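Local structure of PfVFT1 (Plasmodium falciparum, 5JKQ) at residues A[17-22]-A[59-64]; A[25-30]-A[108-113]; A[35-40]-A[100-105]. The protein probably binds a small solute in the cleft between its two lobes, as Venus flytrap domains and bacterial solute-binding proteins do. The protein carries 3 engineered substitutions. All blocks are in the same frame, centred on the assembly; numbering follows the deposited sequence.

Contact 1: residues A[17-22]-A[59-64]; sequences IDIYHA and INVKDD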
loop_
_atom_site.group_PDB
_atom_site.type_symbol
_atom_site.label_atom_id
_atom_site.label_comp_id
_atom_site.label_asym_id
_atom_site.label_seq_id
_atom_site.Cartn_x
_atom_site.Cartn_y
_atom_site.Cartn_z
ATOM N N ILE A 17 2.523 -3.277 16.367
ATOM C CA ILE A 17 3.243 -2.951 15.140
ATOM C C ILE A 17 4.469 -3.846 14.977
ATOM O O ILE A 17 4.788 -4.276 13.869
ATOM C CB ILE A 17 3.675 -1.465 15.127
ATOM C CG1 ILE A 17 2.445 -0.565 15.038
ATOM C CG2 ILE A 17 4.599 -1.157 13.944
ATOM C CD1 ILE A 17 2.689 0.848 15.502
ATOM N N ASP A 18 5.151 -4.126 16.082
ATOM C CA ASP A 18 6.383 -4.906 16.037
ATOM C C ASP A 18 6.123 -6.370 15.690
ATOM O O ASP A 18 6.807 -6.938 14.839
ATOM C CB ASP A 18 7.124 -4.812 17.372
ATOM C CG ASP A 18 7.598 -3.403 17.677
ATOM O OD1 ASP A 18 7.826 -2.628 16.723
ATOM O OD2 ASP A 18 7.748 -3.071 18.871
ATOM N N ILE A 19 5.146 -6.984 16.349
ATOM C CA ILE A 19 4.827 -8.377 16.066
ATOM C C ILE A 19 4.250 -8.487 14.657
ATOM O O ILE A 19 4.425 -9.497 13.978
ATOM C CB ILE A 19 3.842 -8.961 17.104
ATOM C CG1 ILE A 19 3.860 -10.489 17.044
ATOM C CG2 ILE A 19 2.425 -8.406 16.908
ATOM C CD1 ILE A 19 3.355 -11.152 18.309
ATOM N N TYR A 20 3.580 -7.426 14.221
ATOM C CA TYR A 20 3.077 -7.330 12.858
ATOM C C TYR A 20 4.237 -7.331 11.864
ATOM O O TYR A 20 4.229 -8.086 10.892
ATOM C CB TYR A 20 2.218 -6.072 12.713
ATOM C CG TYR A 20 2.020 -5.566 11.302
ATOM C CD1 TYR A 20 0.992 -6.050 10.502
ATOM C CD2 TYR A 20 2.840 -4.573 10.784
ATOM C CE1 TYR A 20 0.804 -5.574 9.218
ATOM C CE2 TYR A 20 2.660 -4.092 9.505
ATOM C CZ TYR A 20 1.643 -4.591 8.726
ATOM O OH TYR A 20 1.475 -4.101 7.454
ATOM N N HIS A 21 5.243 -6.500 12.123
ATOM C CA HIS A 21 6.427 -6.442 11.268
ATOM C C HIS A 21 7.211 -7.745 11.326
ATOM O O HIS A 21 7.792 -8.180 10.328
ATOM C CB HIS A 21 7.334 -5.283 11.678
ATOM C CG HIS A 21 6.816 -3.939 11.279
ATOM N ND1 HIS A 21 7.233 -2.772 11.882
ATOM C CD2 HIS A 21 5.923 -3.573 10.329
ATOM C CE1 HIS A 21 6.614 -1.746 11.326
ATOM N NE2 HIS A 21 5.813 -2.205 10.383
ATOM N N ALA A 22 7.230 -8.361 12.502
ATOM C CA ALA A 22 7.948 -9.611 12.694
ATOM C C ALA A 22 7.299 -10.738 11.899
ATOM O O ALA A 22 7.985 -11.614 11.371
ATOM C CB ALA A 22 8.003 -9.962 14.163
ATOM N N ILE A 59 9.727 -11.627 20.133
ATOM C CA ILE A 59 8.682 -10.719 20.599
ATOM C C ILE A 59 7.907 -11.290 21.784
ATOM O O ILE A 59 7.487 -12.448 21.778
ATOM C CB ILE A 59 7.681 -10.373 19.467
ATOM C CG1 ILE A 59 8.414 -9.812 18.244
ATOM C CG2 ILE A 59 6.635 -9.365 19.946
ATOM C CD1 ILE A 59 9.244 -8.570 18.516
ATOM N N ASN A 60 7.725 -10.446 22.794
ATOM C CA ASN A 60 6.940 -10.780 23.973
ATOM C C ASN A 60 5.473 -10.972 23.613
ATOM O O ASN A 60 4.846 -10.075 23.051
ATOM C CB ASN A 60 7.093 -9.677 25.025
ATOM C CG ASN A 60 6.246 -9.915 26.258
ATOM O OD1 ASN A 60 5.932 -11.053 26.604
ATOM N ND2 ASN A 60 5.874 -8.834 26.932
ATOM N N VAL A 61 4.938 -12.146 23.929
ATOM C CA VAL A 61 3.544 -12.465 23.632
ATOM C C VAL A 61 2.743 -12.612 24.921
ATOM O O VAL A 61 1.699 -13.263 24.951
ATOM C CB VAL A 61 3.422 -13.758 22.801
ATOM C CG1 VAL A 61 4.072 -13.572 21.451
ATOM C CG2 VAL A 61 4.047 -14.943 23.533
ATOM N N LYS A 62 3.247 -11.993 25.981
ATOM C CA LYS A 62 2.597 -12.025 27.281
ATOM C C LYS A 62 1.534 -10.926 27.346
ATOM O O LYS A 62 1.681 -9.879 26.713
ATOM C CB LYS A 62 3.648 -11.860 28.382
ATOM C CG LYS A 62 3.170 -12.139 29.791
ATOM C CD LYS A 62 4.355 -12.450 30.698
ATOM C CE LYS A 62 4.034 -12.217 32.165
ATOM N NZ LYS A 62 2.782 -12.903 32.590
ATOM N N ASP A 63 0.461 -11.171 28.093
ATOM C CA ASP A 63 -0.632 -10.206 28.206
ATOM C C ASP A 63 -0.484 -9.336 29.455
ATOM O O ASP A 63 -1.471 -8.839 29.999
ATOM C CB ASP A 63 -1.986 -10.927 28.218
ATOM C CG ASP A 63 -2.199 -11.768 29.468
ATOM O OD1 ASP A 63 -1.215 -12.074 30.174
ATOM O OD2 ASP A 63 -3.362 -12.130 29.739
ATOM N N ASP A 64 0.758 -9.155 29.896
ATOM C CA ASP A 64 1.059 -8.326 31.061
ATOM C C ASP A 64 1.092 -6.843 30.691
ATOM O O ASP A 64 0.802 -5.981 31.523
ATOM C CB ASP A 64 2.398 -8.746 31.685
ATOM C CG ASP A 64 3.547 -8.727 30.689
ATOM O OD1 ASP A 64 3.282 -8.734 29.468
ATOM O OD2 ASP A 64 4.718 -8.715 31.128
#
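Ile59 sets its branched side chain against one flank of the helix that carries residues 17-22, where it meets Asp18, Ile19 and Ala22. Those three positions, i, i+1 and i+4, form one helical surface, and no hydrogen bond crosses from it to segment 59-64: the join is apolar. Branching at CB gives Ile59 two arms, one for Ile19 and one for Ala22. CG2, anti to its own backbone N, stands 4.0 Å from Ile19 CB, while CG1 lies 4.1 Å from Ala22 CB. The small methyl of Ala22 lets the isoleucine come close to the helix at that point. Ile19 CG1 is anti to the backbone N (chi1 -163°), and the terminal CD1 meets two partners, lying 4.0 Å from Val61 CG1 and 4.1 Å from Ile59 CG2. The side chains of Ile19 and Val61 cross at about a right angle.

Polar groups act within the loop or away from this surface. Asn60 makes an Asx turn: Lys62 N donates to Asn60 OD1 over 2.9 Å, the donor nitrogen standing above the plane of the side-chain carbonyl, 60° out of it. That turn bends the chain just after Ile59, and asparagine suits it because its short side chain puts OD1 within reach of the backbone N two residues ahead. The carboxylate of Asp18 is engaged by Lys14 in a salt bridge.

The loop is further tied down by Arg15, which donates to the carbonyls of Asn60 and Lys62, and by His117, which bonds to Ile59 O. Ile19 and Val61 also pack on His117 and Ile118 of helix 102-118, and Ile19 on Leu69 of helix 68-75, so helix 14-29, the loop and two further helices meet here.

Contact 2: residues A[25-30]-A[108-113]; sequences KELIQN and YIIWET
Leu27 drives its side chain into the surface of helix 108-113 made by Ile109, Ile110 and Thr113. Its CB points toward that helix and carries CG anti to the carbonyl carbon (chi1 -76°), 3.7 Å from Thr113 OG1. There the chain forks. CD1 takes the isoleucine side, lying 3.6 Å from Ile110 CG1 and 3.8 Å from Ile109 CG1, and the side chains of Leu27 and Ile110 cross at about a right angle. CD2 turns to the threonine and closes to 3.3 Å from Thr113 OG1. A leucine fits because its two methyls can serve both sides from one stem.

The axes of the segments 25-29 and 108-113 cross at 102° and approach to 10.2 Å. Helix 102-118 is the helical part of a beta-alpha-beta crossover that joins the parallel strands 77-83 and 126-132. Trp111 and Tyr108 lean on Ile127 of that sheet, while the face bearing Thr113 meets helix 14-29.

Thr113 can sit against a leucine because its hydroxyl is occupied within its own helix: OG1 donates to Ile109 O at 2.7 Å. That carbonyl also accepts from Thr113 N, so two bonds from one residue grip it. On the other branch, Thr113 CG2 lies 3.4 Å from Glu26 OE2. The extended glutamate, crossing the threonine obliquely, reaches past Thr113 to a water that donates to both Glu26 OE2 and Thr113 O, bridging the two helices.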
loop_
_atom_site.group_PDB
_atom_site.type_symbol
_atom_site.label_atom_id
_atom_site.label_comp_id
_atom_site.label_asym_id
_atom_site.label_seq_id
_atom_site.Cartn_x
_atom_site.Cartn_y
_atom_site.Cartn_z
ATOM N N LYS A 25 8.164 -10.349 8.281
ATOM C CA LYS A 25 9.535 -10.807 8.110
ATOM C C LYS A 25 9.570 -12.323 7.953
ATOM O O LYS A 25 10.261 -12.853 7.081
ATOM C CB LYS A 25 10.396 -10.373 9.296
ATOM C CG LYS A 25 11.850 -10.804 9.199
ATOM C CD LYS A 25 12.672 -10.226 10.338
ATOM C CE LYS A 25 14.125 -10.652 10.249
ATOM N NZ LYS A 25 14.947 -10.005 11.304
ATOM N N GLU A 26 8.808 -13.015 8.792
ATOM C CA GLU A 26 8.736 -14.468 8.729
ATOM C C GLU A 26 8.070 -14.923 7.432
ATOM O O GLU A 26 8.492 -15.908 6.825
ATOM C CB GLU A 26 7.979 -15.021 9.938
ATOM C CG GLU A 26 7.769 -16.522 9.891
ATOM C CD GLU A 26 7.601 -17.137 11.266
ATOM O OE1 GLU A 26 8.510 -16.972 12.108
ATOM O OE2 GLU A 26 6.563 -17.787 11.503
ATOM N N LEU A 27 7.036 -14.200 7.010
ATOM C CA LEU A 27 6.313 -14.539 5.787
ATOM C C LEU A 27 7.194 -14.364 4.552
ATOM O O LEU A 27 6.941 -14.967 3.508
ATOM C CB LEU A 27 5.051 -13.684 5.655
ATOM C CG LEU A 27 3.875 -14.096 6.546
ATOM C CD1 LEU A 27 2.752 -13.082 6.443
ATOM C CD2 LEU A 27 3.360 -15.484 6.183
ATOM N N ILE A 28 8.226 -13.537 4.679
ATOM C CA ILE A 28 9.186 -13.324 3.603
ATOM C C ILE A 28 10.251 -14.414 3.640
ATOM O O ILE A 28 10.735 -14.857 2.599
ATOM C CB ILE A 28 9.832 -11.924 3.708
ATOM C CG1 ILE A 28 8.799 -10.859 3.338
ATOM C CG2 ILE A 28 11.048 -11.798 2.788
ATOM C CD1 ILE A 28 9.184 -9.453 3.725
ATOM N N GLN A 29 10.600 -14.853 4.845
ATOM C CA GLN A 29 11.566 -15.930 5.024
ATOM C C GLN A 29 11.016 -17.270 4.538
ATOM O O GLN A 29 11.734 -18.045 3.910
ATOM C CB GLN A 29 11.973 -16.048 6.496
ATOM C CG GLN A 29 12.853 -14.913 6.999
ATOM C CD GLN A 29 13.077 -14.963 8.500
ATOM O OE1 GLN A 29 12.282 -15.542 9.244
ATOM N NE2 GLN A 29 14.165 -14.353 8.953
ATOM N N ASN A 30 9.748 -17.542 4.836
ATOM C CA ASN A 30 9.155 -18.840 4.517
ATOM C C ASN A 30 8.450 -18.872 3.157
ATOM O O ASN A 30 7.729 -19.821 2.850
ATOM C CB ASN A 30 8.177 -19.256 5.624
ATOM C CG ASN A 30 6.986 -18.323 5.749
ATOM O OD1 ASN A 30 6.741 -17.481 4.889
ATOM N ND2 ASN A 30 6.230 -18.482 6.828
ATOM N N TYR A 108 -4.753 -12.257 6.397
ATOM C CA TYR A 108 -5.020 -13.544 7.032
ATOM C C TYR A 108 -3.726 -14.263 7.402
ATOM O O TYR A 108 -3.573 -14.726 8.531
ATOM C CB TYR A 108 -5.862 -14.440 6.115
ATOM C CG TYR A 108 -7.267 -13.940 5.856
ATOM C CD1 TYR A 108 -7.981 -13.266 6.839
ATOM C CD2 TYR A 108 -7.879 -14.145 4.628
ATOM C CE1 TYR A 108 -9.265 -12.809 6.603
ATOM C CE2 TYR A 108 -9.161 -13.690 4.383
ATOM C CZ TYR A 108 -9.848 -13.024 5.374
ATOM O OH TYR A 108 -11.125 -12.572 5.133
ATOM N N ILE A 109 -2.796 -14.362 6.457
ATOM C CA ILE A 109 -1.563 -15.102 6.710
ATOM C C ILE A 109 -0.674 -14.367 7.717
ATOM O O ILE A 109 0.097 -14.997 8.440
ATOM C CB ILE A 109 -0.769 -15.363 5.409
ATOM C CG1 ILE A 109 -0.431 -14.047 4.701
ATOM C CG2 ILE A 109 -1.563 -16.296 4.499
ATOM C CD1 ILE A 109 0.508 -14.207 3.526
ATOM N N ILE A 110 -0.788 -13.044 7.776
ATOM C CA ILE A 110 -0.024 -12.274 8.753
ATOM C C ILE A 110 -0.479 -12.652 10.156
ATOM O O ILE A 110 0.346 -12.895 11.034
ATOM C CB ILE A 110 -0.168 -10.750 8.527
ATOM C CG1 ILE A 110 0.708 -10.322 7.348
ATOM C CG2 ILE A 110 0.242 -9.953 9.780
ATOM C CD1 ILE A 110 0.506 -8.881 6.906
ATOM N N TRP A 111 -1.793 -12.718 10.357
ATOM C CA TRP A 111 -2.347 -13.018 11.672
ATOM C C TRP A 111 -2.361 -14.514 11.969
ATOM O O TRP A 111 -2.391 -14.916 13.132
ATOM C CB TRP A 111 -3.755 -12.433 11.799
ATOM C CG TRP A 111 -3.709 -10.979 12.143
ATOM C CD1 TRP A 111 -3.939 -9.928 11.305
ATOM C CD2 TRP A 111 -3.378 -10.414 13.415
ATOM N NE1 TRP A 111 -3.783 -8.741 11.982
ATOM C CE2 TRP A 111 -3.439 -9.013 13.279
ATOM C CE3 TRP A 111 -3.043 -10.956 14.659
ATOM C CZ2 TRP A 111 -3.176 -8.149 14.340
ATOM C CZ3 TRP A 111 -2.784 -10.096 15.711
ATOM C CH2 TRP A 111 -2.852 -8.708 15.545
ATOM N N GLU A 112 -2.330 -15.337 10.925
ATOM C CA GLU A 112 -2.122 -16.769 11.107
ATOM C C GLU A 112 -0.721 -17.002 11.661
ATOM O O GLU A 112 -0.521 -17.829 12.551
ATOM C CB GLU A 112 -2.313 -17.525 9.790
ATOM C CG GLU A 112 -3.773 -17.734 9.404
ATOM C CD GLU A 112 -3.950 -18.203 7.969
ATOM O OE1 GLU A 112 -2.939 -18.520 7.307
ATOM O OE2 GLU A 112 -5.109 -18.253 7.501
ATOM N N THR A 113 0.240 -16.254 11.127
ATOM C CA THR A 113 1.626 -16.333 11.568
ATOM C C THR A 113 1.760 -15.804 12.994
ATOM O O THR A 113 2.459 -16.392 13.822
ATOM C CB THR A 113 2.556 -15.534 10.627
ATOM O OG1 THR A 113 2.416 -16.018 9.285
ATOM C CG2 THR A 113 4.011 -15.661 11.056
HETATM O O HOH W 1 4.838 -18.053 13.546
#

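Contact 3: residues A[35-40]-A[100-105]; sequences DLIDKH and VGFWPD
The chain enters helix 102-105 through Gly101, the N-cap, at phi 112° and psi -173°, where a CB would jam against the carbonyl O of Val100; the closest backbone approach is between the CA atoms of His40 and Phe102, 6.3 Å. Over one face of the His40 ring lies Phe102 CA, 4.0 Å from the ring centroid in a CH-pi contact, with Gly101 C over the same face. At the ring edge His40 NE2 donates to Asp105 OD2 at 2.7 Å, nearly in the imidazole plane. The carboxylate uses its anti lone pair and is turned 34° from the ring, and its charge probably polarises the imidazole. The rest of the contact is apolar. Ile37 CG1 approaches Phe102 CE1 obliquely at 3.4 Å, and Leu36 CD1 lies 3.6 Å from Asp105 CB, so the leucine flanks the aspartate's aliphatic stem. The Phe102 ring turns its edge to His40 CD2.

Beyond the segments Phe102 also meets the ring of Tyr44 and touches Val42, His40 rests on Ile90, and Leu36 continues onto Val106 and Ile109, seating helix 32-39 against the start of helix 102-118.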
loop_
_atom_site.group_PDB
_atom_site.type_symbol
_atom_site.label_atom_id
_atom_site.label_comp_id
_atom_site.label_asym_id
_atom_site.label_seq_id
_atom_site.Cartn_x
_atom_site.Cartn_y
_atom_site.Cartn_z
ATOM N N ASP A 35 4.581 -16.567 -2.480
ATOM C CA ASP A 35 3.743 -17.640 -3.005
ATOM C C ASP A 35 2.316 -17.144 -3.206
ATOM O O ASP A 35 1.667 -17.474 -4.200
ATOM C CB ASP A 35 3.755 -18.844 -2.061
ATOM C CG ASP A 35 5.019 -19.673 -2.186
ATOM O OD1 ASP A 35 5.970 -19.216 -2.854
ATOM O OD2 ASP A 35 5.062 -20.779 -1.609
ATOM N N LEU A 36 1.838 -16.346 -2.256
ATOM C CA LEU A 36 0.491 -15.792 -2.314
ATOM C C LEU A 36 0.359 -14.772 -3.441
ATOM O O LEU A 36 -0.702 -14.641 -4.052
ATOM C CB LEU A 36 0.129 -15.143 -0.978
ATOM C CG LEU A 36 -1.227 -14.442 -0.914
ATOM C CD1 LEU A 36 -2.358 -15.453 -1.026
ATOM C CD2 LEU A 36 -1.339 -13.628 0.367
ATOM N N ILE A 37 1.437 -14.037 -3.696
ATOM C CA ILE A 37 1.465 -13.066 -4.782
ATOM C C ILE A 37 1.382 -13.802 -6.118
ATOM O O ILE A 37 0.653 -13.389 -7.018
ATOM C CB ILE A 37 2.739 -12.186 -4.710
ATOM C CG1 ILE A 37 2.621 -11.209 -3.537
ATOM C CG2 ILE A 37 2.961 -11.400 -6.006
ATOM C CD1 ILE A 37 3.903 -10.473 -3.197
ATOM N N ASP A 38 2.118 -14.903 -6.231
ATOM C CA ASP A 38 2.114 -15.709 -7.447
ATOM C C ASP A 38 0.763 -16.393 -7.656
ATOM O O ASP A 38 0.254 -16.443 -8.775
ATOM C CB ASP A 38 3.226 -16.763 -7.402
ATOM C CG ASP A 38 4.613 -16.149 -7.314
ATOM O OD1 ASP A 38 4.783 -14.981 -7.725
ATOM O OD2 ASP A 38 5.539 -16.842 -6.840
ATOM N N LYS A 39 0.188 -16.917 -6.575
ATOM C CA LYS A 39 -1.084 -17.628 -6.649
ATOM C C LYS A 39 -2.190 -16.744 -7.218
ATOM O O LYS A 39 -2.992 -17.189 -8.041
ATOM C CB LYS A 39 -1.493 -18.143 -5.267
ATOM C CG LYS A 39 -2.873 -18.789 -5.238
ATOM C CD LYS A 39 -3.193 -19.392 -3.883
ATOM C CE LYS A 39 -4.513 -20.149 -3.917
ATOM N NZ LYS A 39 -5.646 -19.308 -4.402
ATOM N N HIS A 40 -2.234 -15.494 -6.769
ATOM C CA HIS A 40 -3.219 -14.537 -7.258
ATOM C C HIS A 40 -2.737 -13.837 -8.523
ATOM O O HIS A 40 -3.485 -13.083 -9.145
ATOM C CB HIS A 40 -3.533 -13.500 -6.184
ATOM C CG HIS A 40 -4.335 -14.041 -5.043
ATOM N ND1 HIS A 40 -5.641 -14.457 -5.185
ATOM C CD2 HIS A 40 -4.019 -14.229 -3.740
ATOM C CE1 HIS A 40 -6.095 -14.881 -4.018
ATOM N NE2 HIS A 40 -5.130 -14.753 -3.125
ATOM N N VAL A 100 -12.591 -11.452 0.243
ATOM C CA VAL A 100 -11.749 -12.411 -0.462
ATOM C C VAL A 100 -10.799 -11.678 -1.403
ATOM O O VAL A 100 -10.989 -10.496 -1.694
ATOM C CB VAL A 100 -12.592 -13.423 -1.270
ATOM C CG1 VAL A 100 -13.363 -14.337 -0.334
ATOM C CG2 VAL A 100 -13.541 -12.698 -2.216
ATOM N N GLY A 101 -9.780 -12.389 -1.875
ATOM C CA GLY A 101 -8.794 -11.820 -2.776
ATOM C C GLY A 101 -7.435 -11.689 -2.120
ATOM O O GLY A 101 -7.229 -12.144 -0.993
ATOM N N PHE A 102 -6.508 -11.051 -2.828
ATOM C CA PHE A 102 -5.121 -10.969 -2.389
ATOM C C PHE A 102 -4.958 -10.250 -1.053
ATOM O O PHE A 102 -4.438 -10.824 -0.096
ATOM C CB PHE A 102 -4.275 -10.264 -3.448
ATOM C CG PHE A 102 -2.868 -9.990 -3.007
ATOM C CD1 PHE A 102 -1.938 -11.014 -2.940
ATOM C CD2 PHE A 102 -2.475 -8.708 -2.660
ATOM C CE1 PHE A 102 -0.640 -10.764 -2.533
ATOM C CE2 PHE A 102 -1.178 -8.451 -2.253
ATOM C CZ PHE A 102 -0.259 -9.478 -2.190
ATOM N N TRP A 103 -5.395 -8.996 -0.991
ATOM C CA TRP A 103 -5.157 -8.170 0.190
ATOM C C TRP A 103 -5.776 -8.762 1.457
ATOM O O TRP A 103 -5.136 -8.754 2.510
ATOM C CB TRP A 103 -5.675 -6.750 -0.048
ATOM C CG TRP A 103 -4.740 -5.946 -0.889
ATOM C CD1 TRP A 103 -4.971 -5.467 -2.142
ATOM C CD2 TRP A 103 -3.407 -5.548 -0.544
ATOM N NE1 TRP A 103 -3.869 -4.786 -2.599
ATOM C CE2 TRP A 103 -2.895 -4.820 -1.636
ATOM C CE3 TRP A 103 -2.600 -5.731 0.583
ATOM C CZ2 TRP A 103 -1.611 -4.275 -1.636
ATOM C CZ3 TRP A 103 -1.324 -5.188 0.581
ATOM C CH2 TRP A 103 -0.845 -4.470 -0.520
ATOM N N PRO A 104 -7.014 -9.273 1.370
ATOM C CA PRO A 104 -7.540 -10.022 2.518
ATOM C C PRO A 104 -6.673 -11.228 2.871
ATOM O O PRO A 104 -6.412 -11.465 4.052
ATOM C CB PRO A 104 -8.927 -10.464 2.042
ATOM C CG PRO A 104 -9.322 -9.441 1.059
ATOM C CD PRO A 104 -8.055 -9.035 0.355
ATOM N N ASP A 105 -6.231 -11.975 1.861
ATOM C CA ASP A 105 -5.389 -13.146 2.091
ATOM C C ASP A 105 -4.063 -12.766 2.743
ATOM O O ASP A 105 -3.521 -13.535 3.536
ATOM C CB ASP A 105 -5.112 -13.890 0.779
ATOM C CG ASP A 105 -6.218 -14.860 0.402
ATOM O OD1 ASP A 105 -7.061 -15.190 1.263
ATOM O OD2 ASP A 105 -6.231 -15.305 -0.764
#

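Helix 102-118 is shared by contacts 2 and 3, and helix 14-29 by contacts 1 and 2, with contact 2 in the middle. Its centre lies about 14 Å from that of contact 1 and about 13 Å from that of contact 3, whereas the centres of contacts 1 and 3 are about 24 Å apart. Tyr20 packs on Ile110 between the first pair, Leu36 on Ile109 between the second. Along the chain 17-22, 25-30 and 35-40 come first, then 59-64 (partner of 17-22), 100-105 (partner of 35-40) and 108-113 (partner of 25-30). Two consecutive N-terminal helices and a loop after strand 45-46 are laid against the crossover helix of one lobe's parallel sheet.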